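Local coordinates for protein coenzyme f420-dependent n5,n10-methylenetetrahydromethanopterin reductase (Methanopyrus kandleri, PDB 1EZW) that catalyses the reversible, coenzyme F420-dependent reduction of methylenetetrahydromethanopterin to methyltetrahydromethanopterin, a step of methanogenesis from CO2, at residues S198-E204 / E313-V319; F232-K236 / K334-V339. The contacts are given in a common frame with arbitrary orientation. Numbering follows the deposited sequence.

Contact 1: S198-E204 / E313-V319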
loop_
_atom_site.group_PDB
_atom_site.type_symbol
_atom_site.label_atom_id
_atom_site.label_comp_id
_atom_site.label_asym_id
_atom_site.label_seq_id
_atom_site.Cartn_x
_atom_site.Cartn_y
_atom_site.Cartn_z
ATOM N N SER A 198 8.246 -0.560 -34.192
ATOM C CA SER A 198 9.397 0.161 -33.675
ATOM C C SER A 198 10.197 0.933 -34.735
ATOM O O SER A 198 11.244 1.491 -34.419
ATOM C CB SER A 198 10.342 -0.858 -32.993
ATOM O OG SER A 198 9.631 -1.639 -32.027
ATOM N N ASN A 199 9.678 1.006 -35.953
ATOM C CA ASN A 199 10.459 1.630 -37.044
ATOM C C ASN A 199 9.674 2.734 -37.777
ATOM O O ASN A 199 8.457 2.660 -37.916
ATOM C CB ASN A 199 10.880 0.474 -37.966
ATOM C CG ASN A 199 11.813 0.910 -39.095
ATOM O OD1 ASN A 199 11.380 1.533 -40.074
ATOM N ND2 ASN A 199 13.090 0.585 -38.963
ATOM N N PRO A 200 10.361 3.810 -38.212
ATOM C CA PRO A 200 9.698 4.907 -38.915
ATOM C C PRO A 200 8.816 4.471 -40.084
ATOM O O PRO A 200 7.759 5.068 -40.292
ATOM C CB PRO A 200 10.879 5.784 -39.365
ATOM C CG PRO A 200 11.855 5.594 -38.196
ATOM C CD PRO A 200 11.808 4.079 -38.097
ATOM N N LYS A 201 9.223 3.436 -40.818
ATOM C CA LYS A 201 8.439 2.995 -41.973
ATOM C C LYS A 201 7.047 2.502 -41.612
ATOM O O LYS A 201 6.097 2.629 -42.396
ATOM C CB LYS A 201 9.201 1.919 -42.763
ATOM C CG LYS A 201 10.399 2.532 -43.506
ATOM C CD LYS A 201 11.004 1.571 -44.534
ATOM C CE LYS A 201 11.817 0.475 -43.920
ATOM N NZ LYS A 201 13.043 0.983 -43.241
ATOM N N ASP A 202 6.922 1.932 -40.416
ATOM C CA ASP A 202 5.626 1.444 -39.991
ATOM C C ASP A 202 4.707 2.624 -39.768
ATOM O O ASP A 202 3.520 2.560 -40.085
ATOM C CB ASP A 202 5.785 0.652 -38.689
ATOM C CG ASP A 202 6.734 -0.492 -38.844
ATOM O OD1 ASP A 202 6.516 -1.327 -39.747
ATOM O OD2 ASP A 202 7.706 -0.567 -38.067
ATOM N N PHE A 203 5.249 3.707 -39.221
ATOM C CA PHE A 203 4.440 4.874 -38.950
ATOM C C PHE A 203 4.162 5.721 -40.177
ATOM O O PHE A 203 3.172 6.441 -40.221
ATOM C CB PHE A 203 5.035 5.674 -37.794
ATOM C CG PHE A 203 4.957 4.910 -36.479
ATOM C CD1 PHE A 203 5.976 4.040 -36.094
ATOM C CD2 PHE A 203 3.771 4.940 -35.737
ATOM C CE1 PHE A 203 5.819 3.190 -34.990
ATOM C CE2 PHE A 203 3.598 4.093 -34.632
ATOM C CZ PHE A 203 4.618 3.219 -34.266
ATOM N N GLU A 204 5.027 5.622 -41.179
ATOM C CA GLU A 204 4.775 6.374 -42.410
ATOM C C GLU A 204 3.536 5.777 -43.074
ATOM O O GLU A 204 2.819 6.456 -43.797
ATOM C CB GLU A 204 6.011 6.298 -43.321
ATOM C CG GLU A 204 7.151 7.106 -42.703
ATOM C CD GLU A 204 8.505 6.884 -43.361
ATOM O OE1 GLU A 204 8.669 5.887 -44.084
ATOM O OE2 GLU A 204 9.423 7.704 -43.112
ATOM N N GLU A 313 13.994 9.806 -35.386
ATOM C CA GLU A 313 13.373 9.421 -36.652
ATOM C C GLU A 313 11.916 8.974 -36.460
ATOM O O GLU A 313 11.075 9.208 -37.313
ATOM C CB GLU A 313 14.168 8.314 -37.338
ATOM C CG GLU A 313 15.576 8.751 -37.729
ATOM C CD GLU A 313 15.561 9.999 -38.592
ATOM O OE1 GLU A 313 14.914 9.963 -39.659
ATOM O OE2 GLU A 313 16.177 11.007 -38.186
ATOM N N LEU A 314 11.622 8.309 -35.341
ATOM C CA LEU A 314 10.236 7.923 -35.079
ATOM C C LEU A 314 9.375 9.157 -34.893
ATOM O O LEU A 314 8.268 9.231 -35.441
ATOM C CB LEU A 314 10.156 7.043 -33.821
ATOM C CG LEU A 314 10.641 5.627 -34.074
ATOM C CD1 LEU A 314 10.741 4.918 -32.709
ATOM C CD2 LEU A 314 9.710 4.881 -34.992
ATOM N N LEU A 315 9.881 10.139 -34.146
ATOM C CA LEU A 315 9.121 11.360 -33.912
ATOM C C LEU A 315 8.853 12.055 -35.256
ATOM O O LEU A 315 7.784 12.603 -35.459
ATOM C CB LEU A 315 9.868 12.310 -32.987
ATOM C CG LEU A 315 10.279 11.785 -31.597
ATOM C CD1 LEU A 315 10.773 12.959 -30.775
ATOM C CD2 LEU A 315 9.118 11.122 -30.900
ATOM N N LYS A 316 9.829 12.036 -36.164
ATOM C CA LYS A 316 9.617 12.661 -37.481
ATOM C C LYS A 316 8.511 11.963 -38.254
ATOM O O LYS A 316 7.845 12.593 -39.099
ATOM C CB LYS A 316 10.892 12.620 -38.319
ATOM C CG LYS A 316 12.022 13.427 -37.741
ATOM C CD LYS A 316 13.239 13.358 -38.680
ATOM C CE LYS A 316 14.511 13.744 -37.956
ATOM N NZ LYS A 316 14.802 12.704 -36.898
ATOM N N ALA A 317 8.342 10.661 -37.998
ATOM C CA ALA A 317 7.311 9.844 -38.647
ATOM C C ALA A 317 5.931 9.963 -37.965
ATOM O O ALA A 317 4.988 9.288 -38.375
ATOM C CB ALA A 317 7.751 8.382 -38.710
ATOM N N GLY A 318 5.828 10.799 -36.933
ATOM C CA GLY A 318 4.544 11.040 -36.292
ATOM C C GLY A 318 4.315 10.429 -34.924
ATOM O O GLY A 318 3.246 10.640 -34.337
ATOM N N VAL A 319 5.290 9.667 -34.432
ATOM C CA VAL A 319 5.148 9.076 -33.082
ATOM C C VAL A 319 5.217 10.197 -32.037
ATOM O O VAL A 319 6.048 11.117 -32.153
ATOM C CB VAL A 319 6.278 8.069 -32.814
ATOM C CG1 VAL A 319 6.220 7.588 -31.319
ATOM C CG2 VAL A 319 6.153 6.866 -33.789
#
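F203, L314 and A317 each give up more than 60 Å² to this contact. The CA-to-CB bond of F203 points toward 313-319, and chi1 at m with chi2 at 88° turns one ring face to V319. V319, in its t rotamer, holds CG2 over that face, 3.5 Å from the centroid of the F203 ring and 10° off its normal, a CH-pi contact. The CA-to-CB bond of L314 runs sideways to 198-204, yet its m, t conformation carries CD2 to 4.0 Å from F203 CD1, 3.8 Å from P200 CD and 3.5 Å from P200 N. A317 points its CB between P200 and F203, 4.1 Å from P200 CB and 3.9 Å from F203 CB.

N199 is the N-cap of helix 200-216: its t rotamer lets OD1 accept from K201 N (3.0 Å), and a weak bond from N199 N to D202 OD2 (3.3 Å) completes a capping box. Helix 304-316 ends in a Schellman motif at G318, whose positive phi of 107° turns the chain toward strand 321-324. Two outer helices of the TIM barrel thus pack start against end, while F203 and V319 also touch A228 of barrel strand 225-229. No hydrogen bond or salt bridge crosses between the segments, and the E313–K316 salt bridge stays within one helix, so what the segments share directly is apolar packing and one CH-pi contact.

Contact 2: F232-K236 / K334-V339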
loop_
_atom_site.group_PDB
_atom_site.type_symbol
_atom_site.label_atom_id
_atom_site.label_comp_id
_atom_site.label_asym_id
_atom_site.label_seq_id
_atom_site.Cartn_x
_atom_site.Cartn_y
_atom_site.Cartn_z
ATOM N N PHE A 232 12.296 -2.756 -27.128
ATOM C CA PHE A 232 13.293 -1.739 -26.818
ATOM C C PHE A 232 14.430 -2.328 -26.020
ATOM O O PHE A 232 14.191 -3.144 -25.111
ATOM C CB PHE A 232 12.574 -0.658 -25.988
ATOM C CG PHE A 232 13.329 0.601 -25.790
ATOM C CD1 PHE A 232 13.020 1.725 -26.548
ATOM C CD2 PHE A 232 14.259 0.712 -24.767
ATOM C CE1 PHE A 232 13.625 2.961 -26.278
ATOM C CE2 PHE A 232 14.876 1.940 -24.488
ATOM C CZ PHE A 232 14.561 3.055 -25.232
ATOM N N SER A 233 15.664 -1.931 -26.338
ATOM C CA SER A 233 16.789 -2.458 -25.554
ATOM C C SER A 233 17.918 -1.451 -25.492
ATOM O O SER A 233 18.499 -1.090 -26.530
ATOM C CB SER A 233 17.288 -3.786 -26.124
ATOM O OG SER A 233 18.170 -4.428 -25.180
ATOM N N ILE A 234 18.236 -0.997 -24.282
ATOM C CA ILE A 234 19.269 0.002 -24.116
ATOM C C ILE A 234 20.292 -0.414 -23.061
ATOM O O ILE A 234 19.947 -0.980 -22.020
ATOM C CB ILE A 234 18.633 1.374 -23.769
ATOM C CG1 ILE A 234 19.661 2.499 -23.928
ATOM C CG2 ILE A 234 18.035 1.332 -22.309
ATOM C CD1 ILE A 234 19.117 3.890 -23.650
ATOM N N ASP A 235 21.564 -0.134 -23.355
ATOM C CA ASP A 235 22.652 -0.479 -22.435
ATOM C C ASP A 235 23.836 0.401 -22.821
ATOM O O ASP A 235 23.922 0.840 -23.970
ATOM C CB ASP A 235 22.998 -1.962 -22.615
ATOM C CG ASP A 235 23.952 -2.489 -21.539
ATOM O OD1 ASP A 235 25.167 -2.174 -21.580
ATOM O OD2 ASP A 235 23.458 -3.229 -20.644
ATOM N N LYS A 236 24.727 0.693 -21.882
ATOM C CA LYS A 236 25.889 1.508 -22.236
ATOM C C LYS A 236 26.757 0.727 -23.238
ATOM O O LYS A 236 27.548 1.315 -23.963
ATOM C CB LYS A 236 26.686 1.878 -20.979
ATOM C CG LYS A 236 27.129 0.680 -20.171
ATOM C CD LYS A 236 27.787 1.106 -18.846
ATOM C CE LYS A 236 28.375 -0.097 -18.112
ATOM N NZ LYS A 236 27.335 -1.150 -17.902
ATOM N N LYS A 334 18.212 -0.948 -14.620
ATOM C CA LYS A 334 19.307 -0.080 -15.078
ATOM C C LYS A 334 18.938 0.531 -16.428
ATOM O O LYS A 334 19.312 1.668 -16.709
ATOM C CB LYS A 334 20.608 -0.875 -15.261
ATOM C CG LYS A 334 21.242 -1.421 -14.002
ATOM C CD LYS A 334 22.225 -2.553 -14.430
ATOM C CE LYS A 334 23.075 -2.143 -15.661
ATOM N NZ LYS A 334 23.716 -3.319 -16.346
ATOM N N ALA A 335 18.197 -0.214 -17.234
ATOM C CA ALA A 335 17.769 0.267 -18.566
ATOM C C ALA A 335 16.805 1.446 -18.426
ATOM O O ALA A 335 16.905 2.475 -19.101
ATOM C CB ALA A 335 17.131 -0.886 -19.358
ATOM N N ILE A 336 15.845 1.312 -17.524
ATOM C CA ILE A 336 14.923 2.401 -17.307
ATOM C C ILE A 336 15.659 3.661 -16.862
ATOM O O ILE A 336 15.341 4.765 -17.285
ATOM C CB ILE A 336 13.857 1.985 -16.226
ATOM C CG1 ILE A 336 12.976 0.875 -16.813
ATOM C CG2 ILE A 336 13.030 3.215 -15.767
ATOM C CD1 ILE A 336 12.101 0.127 -15.762
ATOM N N GLU A 337 16.633 3.490 -15.966
ATOM C CA GLU A 337 17.398 4.623 -15.467
ATOM C C GLU A 337 18.242 5.247 -16.589
ATOM O O GLU A 337 18.388 6.467 -16.653
ATOM C CB GLU A 337 18.282 4.152 -14.295
ATOM C CG GLU A 337 17.433 3.811 -13.061
ATOM C CD GLU A 337 18.257 3.330 -11.898
ATOM O OE1 GLU A 337 19.249 2.586 -12.134
ATOM O OE2 GLU A 337 17.895 3.671 -10.759
ATOM N N LEU A 338 18.779 4.403 -17.458
ATOM C CA LEU A 338 19.597 4.904 -18.575
ATOM C C LEU A 338 18.681 5.728 -19.503
ATOM O O LEU A 338 19.048 6.808 -19.994
ATOM C CB LEU A 338 20.260 3.704 -19.268
ATOM C CG LEU A 338 21.373 4.016 -20.258
ATOM C CD1 LEU A 338 22.378 5.002 -19.621
ATOM C CD2 LEU A 338 22.017 2.717 -20.675
ATOM N N VAL A 339 17.444 5.281 -19.712
ATOM C CA VAL A 339 16.517 6.099 -20.498
ATOM C C VAL A 339 16.233 7.437 -19.786
ATOM O O VAL A 339 16.257 8.502 -20.400
ATOM C CB VAL A 339 15.154 5.350 -20.746
ATOM C CG1 VAL A 339 14.110 6.309 -21.420
ATOM C CG2 VAL A 339 15.380 4.156 -21.608
#
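K334 opens the helical segment with CA-to-CB directed toward 232-236, but its charge makes no salt bridge there: NZ of K334 stays 4.3 Å from D235 OD2, and the like-charged K236 NZ is 4.5 Å from K334 NZ. D235 has a closer polar partner, its OD1 accepting from the backbone of D237. At A335 the backbones come nearest, 5.8 Å between its CA and that of I234. The small side chain leaves room for I234 CG2, which lies 3.8 Å from A335 CB and 3.6 Å from A335 O.

The CA-to-CB bond of I336 points away from the strand, and its side chain packs on L22, V25 and A26 of helix 16-28, so helix 332-342 is packed on two flanks. This is the C-terminal helix following the last barrel strand, 321-324, of the (beta/alpha)8 fold; strand 232-234 lies outside the eight-stranded barrel sheet and pairs in parallel with 300-302. Strand and helix axes cross at 82°, 8.6 Å apart at closest approach. E337 takes no part here; its OE2 forms a salt bridge with K15 of a second subunit.

One turn after K334, L338 turns back toward the strand, its CD2 4.0 Å from I234 CG1, 3.6 Å from D235 C and 3.6 Å from K236 N. V339 then meets the other end of the strand: its CG2 is 3.9 Å from I234 CG2 and 3.7 Å from F232 CE2.

Overall arrangement
Contacts 1 and 2 bury similar areas, 341 and 332 Å², and neither has a cross-segment hydrogen bond. Contact 1 joins two helices of the barrel's outer layer; contact 2 joins the short strand 232-234 to the C-terminal helix. They share no secondary-structure element, but helix 304-316, which supplies 313-319, also covers F232 and I234 through V307. Contact 1 is partly buried; contact 2 is buried, though farther from the chain centre (about 20 against 16 Å, centre to centre) and edged by exposed lysines. Contact 1 includes a CH-pi contact over an aromatic face; in contact 2 packing centres on I234, with the largest covered area (85 Å²). Their segments alternate along the chain.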